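Local structure of OXA-46 oxacillinase (Pseudomonas aeruginosa, 3IF6) at residues Glu41-Val45 against Val58-Ala64. The protein probably hydrolyses beta-lactam antibiotics to substituted beta-amino acids as a class D serine beta-lactamase. Numbering follows the deposited sequence.
Sequences EGAIV and VFDQERA
R63 lays its nearly extended side chain (chi1 to chi3 all t) across the backbone of G42 and A43, its CD 3.5 Å from G42 C and 3.7 Å from A43 CB, and sets one face of its guanidinium over G42 CA and E41 O. The phi/psi of G42, 172/-145, is a conformation that glycine adopts easily and other residues rarely; A43 to V45 have ordinary strand values. V58 lies beside V45 (CA to CA 4.5 Å) and F59 beside A43 (CA to CA 5.5 Å). F59 N gives I44 O one weak hydrogen bond of 3.2 Å, and V58 CA approaches the same I44 O at 3.4 Å in a CA-H...O contact. F59, chi1 t, has a ring broad enough to bring CE2 to 3.4 Å from G42 O and also meet F35, while its CB lies 4.2 Å from I44 CG2. D60 then turns the chain with phi/psi of 54/52 and N-caps the short helix 61-64, its carboxylate suited to accept an amide there: OD1 takes R63 N at 3.2 Å. The small A43 CB lets this turn come close, with A64 N at 3.8 Å; A64 CB sits 3.8 Å from V45 CG2, and helix 168-179 packs against V45 and V58. The contact thus joins the hairpin of antiparallel strands 42-48 and 55-58 to the helical turn that follows, toward one edge of the central sheet of the serine beta-lactamase fold. Its chemistry is mainly apolar and backbone-directed, with the arginine's charge answered by a salt bridge to D238 on strand 229-238, so R63 links the turn to two adjacent strands.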
ATOM      1  N   GLU B  41      -3.281 -30.846   3.679  1.00 45.87           N
ATOM      2  CA  GLU B  41      -3.583 -31.198   2.305  1.00 45.35           C
ATOM      3  C   GLU B  41      -4.011 -29.925   1.570  1.00 44.67           C
ATOM      4  O   GLU B  41      -4.846 -29.161   2.072  1.00 44.43           O
ATOM      5  CB  GLU B  41      -4.742 -32.189   2.249  1.00 45.42           C
ATOM      6  CG  GLU B  41      -4.568 -33.445   3.083  1.00 47.21           C
ATOM      7  CD  GLU B  41      -4.100 -34.644   2.274  1.00 48.18           C
ATOM      8  OE1 GLU B  41      -4.291 -34.650   1.027  1.00 49.93           O
ATOM      9  OE2 GLU B  41      -3.540 -35.577   2.890  1.00 45.45           O
ATOM     10  N   GLY B  42      -3.432 -29.697   0.399  1.00 43.21           N
ATOM     11  CA  GLY B  42      -3.976 -28.736  -0.530  1.00 42.62           C
ATOM     12  C   GLY B  42      -3.120 -28.436  -1.743  1.00 42.24           C
ATOM     13  O   GLY B  42      -2.436 -29.312  -2.266  1.00 41.84           O
ATOM     14  N   ALA B  43      -3.162 -27.178  -2.182  1.00 41.87           N
ATOM     15  CA  ALA B  43      -2.567 -26.782  -3.448  1.00 41.94           C
ATOM     16  C   ALA B  43      -2.086 -25.340  -3.425  1.00 42.40           C
ATOM     17  O   ALA B  43      -2.678 -24.480  -2.787  1.00 41.95           O
ATOM     18  CB  ALA B  43      -3.562 -26.989  -4.607  1.00 41.27           C
ATOM     19  N   ILE B  44      -1.008 -25.090  -4.155  1.00 43.08           N
ATOM     20  CA  ILE B  44      -0.551 -23.740  -4.404  1.00 43.16           C
ATOM     21  C   ILE B  44      -0.250 -23.550  -5.903  1.00 43.31           C
ATOM     22  O   ILE B  44       0.267 -24.451  -6.545  1.00 43.23           O
ATOM     23  CB  ILE B  44       0.687 -23.397  -3.526  1.00 43.52           C
ATOM     24  CG1 ILE B  44       0.971 -21.874  -3.538  1.00 42.82           C
ATOM     25  CG2 ILE B  44       1.887 -24.233  -3.944  1.00 42.64           C
ATOM     26  CD1 ILE B  44       1.816 -21.394  -2.370  1.00 41.50           C
ATOM     27  N   VAL B  45      -0.631 -22.394  -6.447  1.00 43.12           N
ATOM     28  CA  VAL B  45      -0.078 -21.895  -7.686  1.00 42.71           C
ATOM     29  C   VAL B  45       0.765 -20.673  -7.357  1.00 43.76           C
ATOM     30  O   VAL B  45       0.261 -19.686  -6.795  1.00 44.29           O
ATOM     31  CB  VAL B  45      -1.162 -21.456  -8.662  1.00 42.44           C
ATOM     32  CG1 VAL B  45      -0.527 -20.921  -9.922  1.00 41.93           C
ATOM     33  CG2 VAL B  45      -2.107 -22.582  -8.990  1.00 41.79           C
ATOM     34  N   VAL B  58       3.288 -24.963  -9.694  1.00 55.46           N
ATOM     35  CA  VAL B  58       2.112 -25.584  -9.106  1.00 55.48           C
ATOM     36  C   VAL B  58       2.412 -26.778  -8.239  1.00 55.88           C
ATOM     37  O   VAL B  58       3.522 -27.203  -8.092  1.00 56.02           O
ATOM     38  CB  VAL B  58       1.176 -26.079 -10.145  1.00 55.39           C
ATOM     39  CG1 VAL B  58      -0.078 -26.493  -9.529  1.00 55.87           C
ATOM     40  CG2 VAL B  58       0.920 -25.046 -11.110  1.00 55.63           C
ATOM     41  N   PHE B  59       1.390 -27.221  -7.552  1.00 56.08           N
ATOM     42  CA  PHE B  59       1.383 -28.464  -6.831  1.00 56.09           C
ATOM     43  C   PHE B  59      -0.026 -28.966  -6.997  1.00 56.22           C
ATOM     44  O   PHE B  59      -0.954 -28.196  -6.932  1.00 56.44           O
ATOM     45  CB  PHE B  59       1.714 -28.224  -5.391  1.00 56.15           C
ATOM     46  CG  PHE B  59       1.509 -29.388  -4.546  1.00 57.20           C
ATOM     47  CD1 PHE B  59       1.821 -30.622  -4.987  1.00 59.48           C
ATOM     48  CD2 PHE B  59       0.986 -29.253  -3.300  1.00 58.35           C
ATOM     49  CE1 PHE B  59       1.612 -31.698  -4.187  1.00 60.70           C
ATOM     50  CE2 PHE B  59       0.782 -30.315  -2.510  1.00 59.23           C
ATOM     51  CZ  PHE B  59       1.089 -31.536  -2.940  1.00 59.13           C
ATOM     52  N   ASP B  60      -0.214 -30.248  -7.163  1.00 55.25           N
ATOM     53  CA  ASP B  60      -1.549 -30.731  -7.342  1.00 55.14           C
ATOM     54  C   ASP B  60      -2.321 -30.062  -8.451  1.00 55.66           C
ATOM     55  O   ASP B  60      -3.410 -29.599  -8.272  1.00 56.45           O
ATOM     56  CB  ASP B  60      -2.315 -30.679  -6.053  1.00 54.64           C
ATOM     57  CG  ASP B  60      -3.259 -31.793  -5.920  1.00 53.41           C
ATOM     58  OD1 ASP B  60      -3.851 -32.153  -6.922  1.00 53.16           O
ATOM     59  OD2 ASP B  60      -3.418 -32.292  -4.815  1.00 52.44           O
ATOM     60  N   GLN B  61      -1.737 -30.030  -9.616  1.00 55.92           N
ATOM     61  CA  GLN B  61      -2.384 -29.434 -10.762  1.00 56.14           C
ATOM     62  C   GLN B  61      -3.889 -29.654 -10.788  1.00 56.42           C
ATOM     63  O   GLN B  61      -4.643 -28.797 -11.274  1.00 56.93           O
ATOM     64  CB  GLN B  61      -1.751 -29.980 -12.047  1.00 56.47           C
ATOM     65  CG  GLN B  61      -2.308 -29.336 -13.330  1.00 56.59           C
ATOM     66  CD  GLN B  61      -2.199 -27.804 -13.339  1.00 54.77           C
ATOM     67  OE1 GLN B  61      -1.112 -27.250 -13.194  1.00 54.78           O
ATOM     68  NE2 GLN B  61      -3.327 -27.129 -13.526  1.00 51.26           N
ATOM     69  N   GLU B  62      -4.330 -30.799 -10.270  1.00 56.16           N
ATOM     70  CA  GLU B  62      -5.744 -31.166 -10.331  1.00 55.57           C
ATOM     71  C   GLU B  62      -6.528 -30.299  -9.370  1.00 54.12           C
ATOM     72  O   GLU B  62      -7.629 -29.851  -9.692  1.00 53.83           O
ATOM     73  CB  GLU B  62      -5.949 -32.653  -9.979  1.00 56.14           C
ATOM     74  CG  GLU B  62      -5.339 -33.671 -10.972  1.00 59.37           C
ATOM     75  CD  GLU B  62      -3.806 -33.582 -11.088  1.00 62.49           C
ATOM     76  OE1 GLU B  62      -3.310 -33.343 -12.223  1.00 63.19           O
ATOM     77  OE2 GLU B  62      -3.107 -33.741 -10.053  1.00 62.87           O
ATOM     78  N   ARG B  63      -5.951 -30.097  -8.186  1.00 52.58           N
ATOM     79  CA  ARG B  63      -6.584 -29.343  -7.106  1.00 51.67           C
ATOM     80  C   ARG B  63      -6.484 -27.851  -7.396  1.00 50.46           C
ATOM     81  O   ARG B  63      -7.476 -27.142  -7.300  1.00 50.37           O
ATOM     82  CB  ARG B  63      -5.941 -29.664  -5.754  1.00 51.42           C
ATOM     83  CG  ARG B  63      -6.907 -29.424  -4.619  1.00 52.34           C
ATOM     84  CD  ARG B  63      -6.211 -29.187  -3.290  1.00 51.91           C
ATOM     85  NE  ARG B  63      -7.042 -28.366  -2.422  1.00 49.67           N
ATOM     86  CZ  ARG B  63      -7.645 -28.784  -1.317  1.00 49.20           C
ATOM     87  NH1 ARG B  63      -7.502 -30.039  -0.913  1.00 49.42           N
ATOM     88  NH2 ARG B  63      -8.383 -27.938  -0.610  1.00 47.49           N
ATOM     89  N   ALA B  64      -5.352 -27.440  -7.921  1.00 49.34           N
ATOM     90  CA  ALA B  64      -5.119 -26.088  -8.337  1.00 47.99           C
ATOM     91  C   ALA B  64      -6.158 -25.711  -9.374  1.00 47.07           C
ATOM     92  O   ALA B  64      -6.559 -24.594  -9.433  1.00 46.60           O
ATOM     93  CB  ALA B  64      -3.768 -25.967  -8.891  1.00 48.08           C
TER